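Local structure of thiol-activated cytolysin (Desulfobulbus propionicus, 6NAL) at residues A[368-382]-A[404-418]. The protein probably forms pores in membranes as a cholesterol-dependent-cytolysin-like toxin, its family's subunits assembling into rings that insert beta hairpins. Residues are numbered along the deposited sequence; the frame is centred on the assembly and turned at random.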
loop_
_atom_site.group_PDB
_atom_site.type_symbol
_atom_site.label_atom_id
_atom_site.label_comp_id
_atom_site.label_asym_id
_atom_site.label_seq_id
_atom_site.Cartn_x
_atom_site.Cartn_y
_atom_site.Cartn_z
ATOM N N ILE A 368 -15.860 14.628 -14.727
ATOM C CA ILE A 368 -15.224 15.195 -15.920
ATOM C C ILE A 368 -16.256 16.046 -16.656
ATOM O O ILE A 368 -17.281 15.528 -17.109
ATOM C CB ILE A 368 -14.654 14.111 -16.848
ATOM C CG1 ILE A 368 -13.541 13.320 -16.161
ATOM C CG2 ILE A 368 -14.115 14.742 -18.156
ATOM C CD1 ILE A 368 -13.297 12.000 -16.795
ATOM N N ARG A 369 -15.991 17.353 -16.757
ATOM C CA ARG A 369 -16.821 18.271 -17.536
ATOM C C ARG A 369 -16.157 18.520 -18.885
ATOM O O ARG A 369 -14.987 18.904 -18.944
ATOM C CB ARG A 369 -17.035 19.612 -16.818
ATOM C CG ARG A 369 -17.910 19.579 -15.572
ATOM C CD ARG A 369 -18.710 20.865 -15.422
ATOM N NE ARG A 369 -19.155 21.095 -14.043
ATOM C CZ ARG A 369 -20.030 22.036 -13.694
ATOM N NH1 ARG A 369 -20.561 22.832 -14.623
ATOM N NH2 ARG A 369 -20.382 22.185 -12.425
ATOM N N LEU A 370 -16.892 18.308 -19.959
ATOM C CA LEU A 370 -16.422 18.602 -21.318
ATOM C C LEU A 370 -17.153 19.824 -21.853
ATOM O O LEU A 370 -18.356 19.938 -21.655
ATOM C CB LEU A 370 -16.674 17.424 -22.244
ATOM C CG LEU A 370 -16.128 16.128 -21.636
ATOM C CD1 LEU A 370 -16.573 15.018 -22.595
ATOM C CD2 LEU A 370 -14.601 16.100 -21.447
ATOM N N GLU A 371 -16.429 20.768 -22.447
ATOM C CA GLU A 371 -17.037 21.976 -22.989
ATOM C C GLU A 371 -16.394 22.279 -24.323
ATOM O O GLU A 371 -15.170 22.251 -24.478
ATOM C CB GLU A 371 -16.900 23.158 -22.037
ATOM C CG GLU A 371 -17.015 22.697 -20.565
ATOM C CD GLU A 371 -17.156 23.829 -19.533
ATOM O OE1 GLU A 371 -16.132 24.475 -19.210
ATOM O OE2 GLU A 371 -18.287 24.036 -19.013
ATOM N N HIS A 372 -17.253 22.497 -25.284
ATOM C CA HIS A 372 -16.875 22.815 -26.642
ATOM C C HIS A 372 -17.539 24.138 -26.984
ATOM O O HIS A 372 -18.770 24.253 -26.936
ATOM C CB HIS A 372 -17.341 21.709 -27.560
ATOM C CG HIS A 372 -17.189 21.995 -29.015
ATOM N ND1 HIS A 372 -16.225 22.838 -29.515
ATOM C CD2 HIS A 372 -17.855 21.498 -30.086
ATOM C CE1 HIS A 372 -16.295 22.840 -30.835
ATOM N NE2 HIS A 372 -17.275 22.033 -31.208
ATOM N N SER A 373 -16.736 25.129 -27.303
ATOM C CA SER A 373 -17.260 26.399 -27.790
ATOM C C SER A 373 -16.635 26.773 -29.121
ATOM O O SER A 373 -16.862 27.880 -29.603
ATOM C CB SER A 373 -16.988 27.524 -26.793
ATOM O OG SER A 373 -15.575 27.719 -26.764
ATOM N N GLY A 374 -15.862 25.880 -29.734
ATOM C CA GLY A 374 -15.174 26.225 -30.961
ATOM C C GLY A 374 -16.076 26.217 -32.188
ATOM O O GLY A 374 -17.169 25.660 -32.192
ATOM N N TRP A 375 -15.613 26.900 -33.236
ATOM C CA TRP A 375 -16.355 27.088 -34.488
ATOM C C TRP A 375 -16.008 25.960 -35.478
ATOM O O TRP A 375 -15.508 26.144 -36.575
ATOM C CB TRP A 375 -16.046 28.478 -35.058
ATOM C CG TRP A 375 -16.748 29.551 -34.313
ATOM C CD1 TRP A 375 -17.611 29.393 -33.217
ATOM C CD2 TRP A 375 -16.618 31.006 -34.551
ATOM N NE1 TRP A 375 -17.969 30.693 -32.805
ATOM C CE2 TRP A 375 -17.310 31.656 -33.541
ATOM C CE3 TRP A 375 -15.955 31.805 -35.528
ATOM C CZ2 TRP A 375 -17.503 33.060 -33.574
ATOM C CZ3 TRP A 375 -16.084 33.171 -35.490
ATOM C CH2 TRP A 375 -16.891 33.775 -34.571
ATOM N N TYR A 376 -16.224 24.727 -35.040
ATOM C CA TYR A 376 -15.855 23.548 -35.822
ATOM C C TYR A 376 -16.560 22.354 -35.177
ATOM O O TYR A 376 -17.158 22.480 -34.119
ATOM C CB TYR A 376 -14.340 23.329 -35.898
ATOM C CG TYR A 376 -13.618 23.337 -34.554
ATOM C CD1 TYR A 376 -13.686 22.244 -33.703
ATOM C CD2 TYR A 376 -12.869 24.441 -34.144
ATOM C CE1 TYR A 376 -13.045 22.260 -32.461
ATOM C CE2 TYR A 376 -12.222 24.470 -32.907
ATOM C CZ TYR A 376 -12.297 23.378 -32.069
ATOM O OH TYR A 376 -11.637 23.364 -30.842
ATOM N N VAL A 377 -16.551 21.216 -35.852
ATOM C CA VAL A 377 -17.137 19.992 -35.315
ATOM C C VAL A 377 -16.051 19.282 -34.533
ATOM O O VAL A 377 -14.908 19.169 -34.997
ATOM C CB VAL A 377 -17.682 19.091 -36.438
ATOM C CG1 VAL A 377 -18.081 17.718 -35.876
ATOM C CG2 VAL A 377 -18.895 19.748 -37.138
ATOM N N ALA A 378 -16.382 18.825 -33.354
ATOM C CA ALA A 378 -15.374 18.229 -32.499
ATOM C C ALA A 378 -15.877 16.893 -31.980
ATOM O O ALA A 378 -17.076 16.666 -31.858
ATOM C CB ALA A 378 -15.045 19.145 -31.336
ATOM N N ARG A 379 -14.963 16.003 -31.688
ATOM C CA ARG A 379 -15.347 14.814 -30.958
ATOM C C ARG A 379 -14.401 14.617 -29.798
ATOM O O ARG A 379 -13.219 14.990 -29.855
ATOM C CB ARG A 379 -15.368 13.587 -31.842
ATOM C CG ARG A 379 -14.097 13.351 -32.521
ATOM C CD ARG A 379 -14.282 12.329 -33.607
ATOM N NE ARG A 379 -12.957 11.918 -34.042
ATOM C CZ ARG A 379 -12.722 11.343 -35.208
ATOM N NH1 ARG A 379 -13.744 11.077 -36.019
ATOM N NH2 ARG A 379 -11.481 11.027 -35.547
ATOM N N PHE A 380 -14.988 14.053 -28.744
ATOM C CA PHE A 380 -14.373 13.745 -27.462
ATOM C C PHE A 380 -14.300 12.223 -27.287
ATOM O O PHE A 380 -15.267 11.513 -27.571
ATOM C CB PHE A 380 -15.199 14.322 -26.292
ATOM C CG PHE A 380 -15.220 15.820 -26.193
ATOM C CD1 PHE A 380 -16.169 16.535 -26.862
ATOM C CD2 PHE A 380 -14.339 16.494 -25.376
ATOM C CE1 PHE A 380 -16.219 17.908 -26.796
ATOM C CE2 PHE A 380 -14.393 17.886 -25.296
ATOM C CZ PHE A 380 -15.351 18.583 -26.011
ATOM N N THR A 381 -13.175 11.722 -26.778
ATOM C CA THR A 381 -13.038 10.323 -26.362
ATOM C C THR A 381 -12.544 10.272 -24.923
ATOM O O THR A 381 -11.500 10.856 -24.599
ATOM C CB THR A 381 -12.077 9.583 -27.279
ATOM O OG1 THR A 381 -12.475 9.824 -28.625
ATOM C CG2 THR A 381 -12.107 8.076 -27.042
ATOM N N VAL A 382 -13.303 9.615 -24.055
ATOM C CA VAL A 382 -12.951 9.492 -22.648
ATOM C C VAL A 382 -13.040 8.026 -22.243
ATOM O O VAL A 382 -14.045 7.368 -22.508
ATOM C CB VAL A 382 -13.845 10.355 -21.757
ATOM C CG1 VAL A 382 -13.393 10.168 -20.309
ATOM C CG2 VAL A 382 -13.760 11.790 -22.171
ATOM N N ASN A 404 -18.264 8.620 -26.747
ATOM C CA ASN A 404 -16.972 8.640 -27.404
ATOM C C ASN A 404 -17.145 8.624 -28.905
ATOM O O ASN A 404 -18.028 7.949 -29.429
ATOM C CB ASN A 404 -16.147 7.440 -26.960
ATOM C CG ASN A 404 -15.558 7.647 -25.588
ATOM O OD1 ASN A 404 -15.743 8.707 -24.970
ATOM N ND2 ASN A 404 -14.889 6.649 -25.087
ATOM N N GLY A 405 -16.310 9.410 -29.586
ATOM C CA GLY A 405 -16.284 9.481 -31.022
ATOM C C GLY A 405 -17.370 10.308 -31.674
ATOM O O GLY A 405 -17.232 10.674 -32.853
ATOM N N LYS A 406 -18.448 10.616 -30.969
ATOM C CA LYS A 406 -19.568 11.273 -31.628
ATOM C C LYS A 406 -19.242 12.740 -31.927
ATOM O O LYS A 406 -18.534 13.418 -31.164
ATOM C CB LYS A 406 -20.826 11.177 -30.767
ATOM C CG LYS A 406 -21.527 9.773 -30.763
ATOM C CD LYS A 406 -21.307 8.915 -32.049
ATOM C CE LYS A 406 -20.236 7.814 -31.867
ATOM N NZ LYS A 406 -19.919 7.019 -33.118
ATOM N N ASP A 407 -19.793 13.230 -33.040
ATOM C CA ASP A 407 -19.554 14.594 -33.499
ATOM C C ASP A 407 -20.317 15.604 -32.656
ATOM O O ASP A 407 -21.413 15.345 -32.164
ATOM C CB ASP A 407 -19.951 14.735 -34.960
ATOM C CG ASP A 407 -19.000 13.976 -35.908
ATOM O OD1 ASP A 407 -18.067 13.276 -35.420
ATOM O OD2 ASP A 407 -19.203 14.068 -37.150
ATOM N N ARG A 408 -19.711 16.756 -32.464
ATOM C CA ARG A 408 -20.200 17.690 -31.470
ATOM C C ARG A 408 -20.076 19.088 -32.025
ATOM O O ARG A 408 -19.043 19.426 -32.617
ATOM C CB ARG A 408 -19.398 17.535 -30.157
ATOM C CG ARG A 408 -20.189 17.024 -28.990
ATOM C CD ARG A 408 -20.162 15.533 -28.814
ATOM N NE ARG A 408 -21.375 15.184 -28.083
ATOM C CZ ARG A 408 -21.718 13.961 -27.683
ATOM N NH1 ARG A 408 -20.918 12.910 -27.886
ATOM N NH2 ARG A 408 -22.866 13.790 -27.051
ATOM N N THR A 409 -21.103 19.911 -31.776
ATOM C CA THR A 409 -21.176 21.240 -32.368
ATOM C C THR A 409 -21.421 22.323 -31.323
ATOM O O THR A 409 -21.841 22.051 -30.201
ATOM C CB THR A 409 -22.318 21.391 -33.405
ATOM O OG1 THR A 409 -23.586 21.291 -32.735
ATOM C CG2 THR A 409 -22.265 20.383 -34.521
ATOM N N ALA A 410 -21.195 23.611 -31.767
ATOM C CA ALA A 410 -21.857 24.819 -31.254
ATOM C C ALA A 410 -21.589 24.768 -29.778
ATOM O O ALA A 410 -20.525 24.255 -29.415
ATOM C CB ALA A 410 -23.337 24.872 -31.578
ATOM N N PRO A 411 -22.469 25.251 -28.891
ATOM C CA PRO A 411 -22.161 25.063 -27.465
ATOM C C PRO A 411 -22.592 23.668 -27.046
ATOM O O PRO A 411 -23.749 23.275 -27.236
ATOM C CB PRO A 411 -22.975 26.156 -26.762
ATOM C CG PRO A 411 -24.178 26.315 -27.633
ATOM C CD PRO A 411 -23.688 26.049 -29.072
ATOM N N PHE A 412 -21.628 22.907 -26.533
ATOM C CA PHE A 412 -21.837 21.573 -26.008
ATOM C C PHE A 412 -21.170 21.508 -24.650
ATOM O O PHE A 412 -20.086 22.061 -24.464
ATOM C CB PHE A 412 -21.231 20.504 -26.873
ATOM C CG PHE A 412 -21.189 19.174 -26.212
ATOM C CD1 PHE A 412 -22.380 18.474 -25.961
ATOM C CD2 PHE A 412 -19.985 18.612 -25.830
ATOM C CE1 PHE A 412 -22.370 17.246 -25.341
ATOM C CE2 PHE A 412 -19.958 17.355 -25.216
ATOM C CZ PHE A 412 -21.154 16.675 -24.962
ATOM N N SER A 413 -21.795 20.798 -23.725
ATOM C CA SER A 413 -21.358 20.786 -22.340
ATOM C C SER A 413 -22.015 19.622 -21.602
ATOM O O SER A 413 -23.242 19.541 -21.530
ATOM C CB SER A 413 -21.706 22.113 -21.683
ATOM O OG SER A 413 -21.397 22.086 -20.297
ATOM N N THR A 414 -21.217 18.718 -21.051
ATOM C CA THR A 414 -21.760 17.593 -20.298
ATOM C C THR A 414 -20.838 17.269 -19.134
ATOM O O THR A 414 -19.692 17.740 -19.050
ATOM C CB THR A 414 -22.015 16.367 -21.217
ATOM O OG1 THR A 414 -22.854 15.426 -20.535
ATOM C CG2 THR A 414 -20.731 15.697 -21.711
ATOM N N THR A 415 -21.399 16.538 -18.180
ATOM C CA THR A 415 -20.672 16.108 -17.004
ATOM C C THR A 415 -20.684 14.589 -17.016
ATOM O O THR A 415 -21.753 13.977 -17.121
ATOM C CB THR A 415 -21.298 16.691 -15.738
ATOM O OG1 THR A 415 -21.034 18.099 -15.685
ATOM C CG2 THR A 415 -20.680 16.073 -14.504
ATOM N N ILE A 416 -19.496 13.989 -16.961
ATOM C CA ILE A 416 -19.340 12.540 -16.778
ATOM C C ILE A 416 -19.069 12.217 -15.305
ATOM O O ILE A 416 -17.956 12.435 -14.843
ATOM C CB ILE A 416 -18.199 12.014 -17.666
ATOM C CG1 ILE A 416 -18.486 12.311 -19.137
ATOM C CG2 ILE A 416 -17.950 10.497 -17.463
ATOM C CD1 ILE A 416 -17.319 12.103 -19.974
ATOM N N PRO A 417 -20.016 11.744 -14.516
ATOM C CA PRO A 417 -19.706 11.428 -13.107
ATOM C C PRO A 417 -19.056 10.054 -12.947
ATOM O O PRO A 417 -19.483 9.059 -13.534
ATOM C CB PRO A 417 -21.080 11.482 -12.422
ATOM C CG PRO A 417 -22.018 10.944 -13.533
ATOM C CD PRO A 417 -21.380 11.350 -14.894
ATOM N N LEU A 418 -18.033 10.011 -12.088
ATOM C CA LEU A 418 -17.242 8.826 -11.804
ATOM C C LEU A 418 -17.194 8.552 -10.307
ATOM O O LEU A 418 -17.013 9.467 -9.500
ATOM C CB LEU A 418 -15.827 9.023 -12.345
ATOM C CG LEU A 418 -15.762 9.011 -13.883
ATOM C CD1 LEU A 418 -14.369 9.466 -14.289
ATOM C CD2 LEU A 418 -16.070 7.641 -14.483
HETATM O O HOH W 1 -19.491 24.602 -33.359
HETATM O O HOH W 2 -18.022 13.036 -28.733
#
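His372 and Phe412 face each other as an antiparallel hydrogen-bonded pair, each with CG anti to the backbone N (chi1 172° and 168°), which turns both rings to the side of the strand pair that faces the hairpin 378-389/394-408. The imidazole suits the strand's end, being flat and also polar: Ala378 CB lies over one face and Ala410 O over the other, both toward the rim, while NE2, at the edge, donates to Tyr376 O at 2.9 Å, a somewhat bent bond that ties the 373-377 loop back to the strand. Phe412, a broad apolar ring, bridges the sheets, its CD2 4.0 Å from Phe380 CE1 with the rings oblique at 46°; Arg408 CG rests over one face, toward the rim. Farther along, branched apolar chains suit the interior: Ile416 sends CD1 to Leu370 CD1 (4.0 Å) and, tip to tip, to Val382 CG2, and Ile368 CD1 meets Leu418 CD1 at 3.7 Å. Carrying both donor and acceptor, the Asn404 amide mimics a peptide group: OD1 accepts from Val382 N, which stands above the carbonyl plane, and ND2 donates to Val382 O (each 2.8 Å). A water accepts from Phe380 N and Arg408 NH1, where Phe380 N and Lys406 O stand 4.3 Å apart. Within the beta-sandwich domain, strand 349-372 lies between 412-418 and 454-462 in one sheet, while the hairpin 378-389/394-408, flanked by 422-432, forms the facing one.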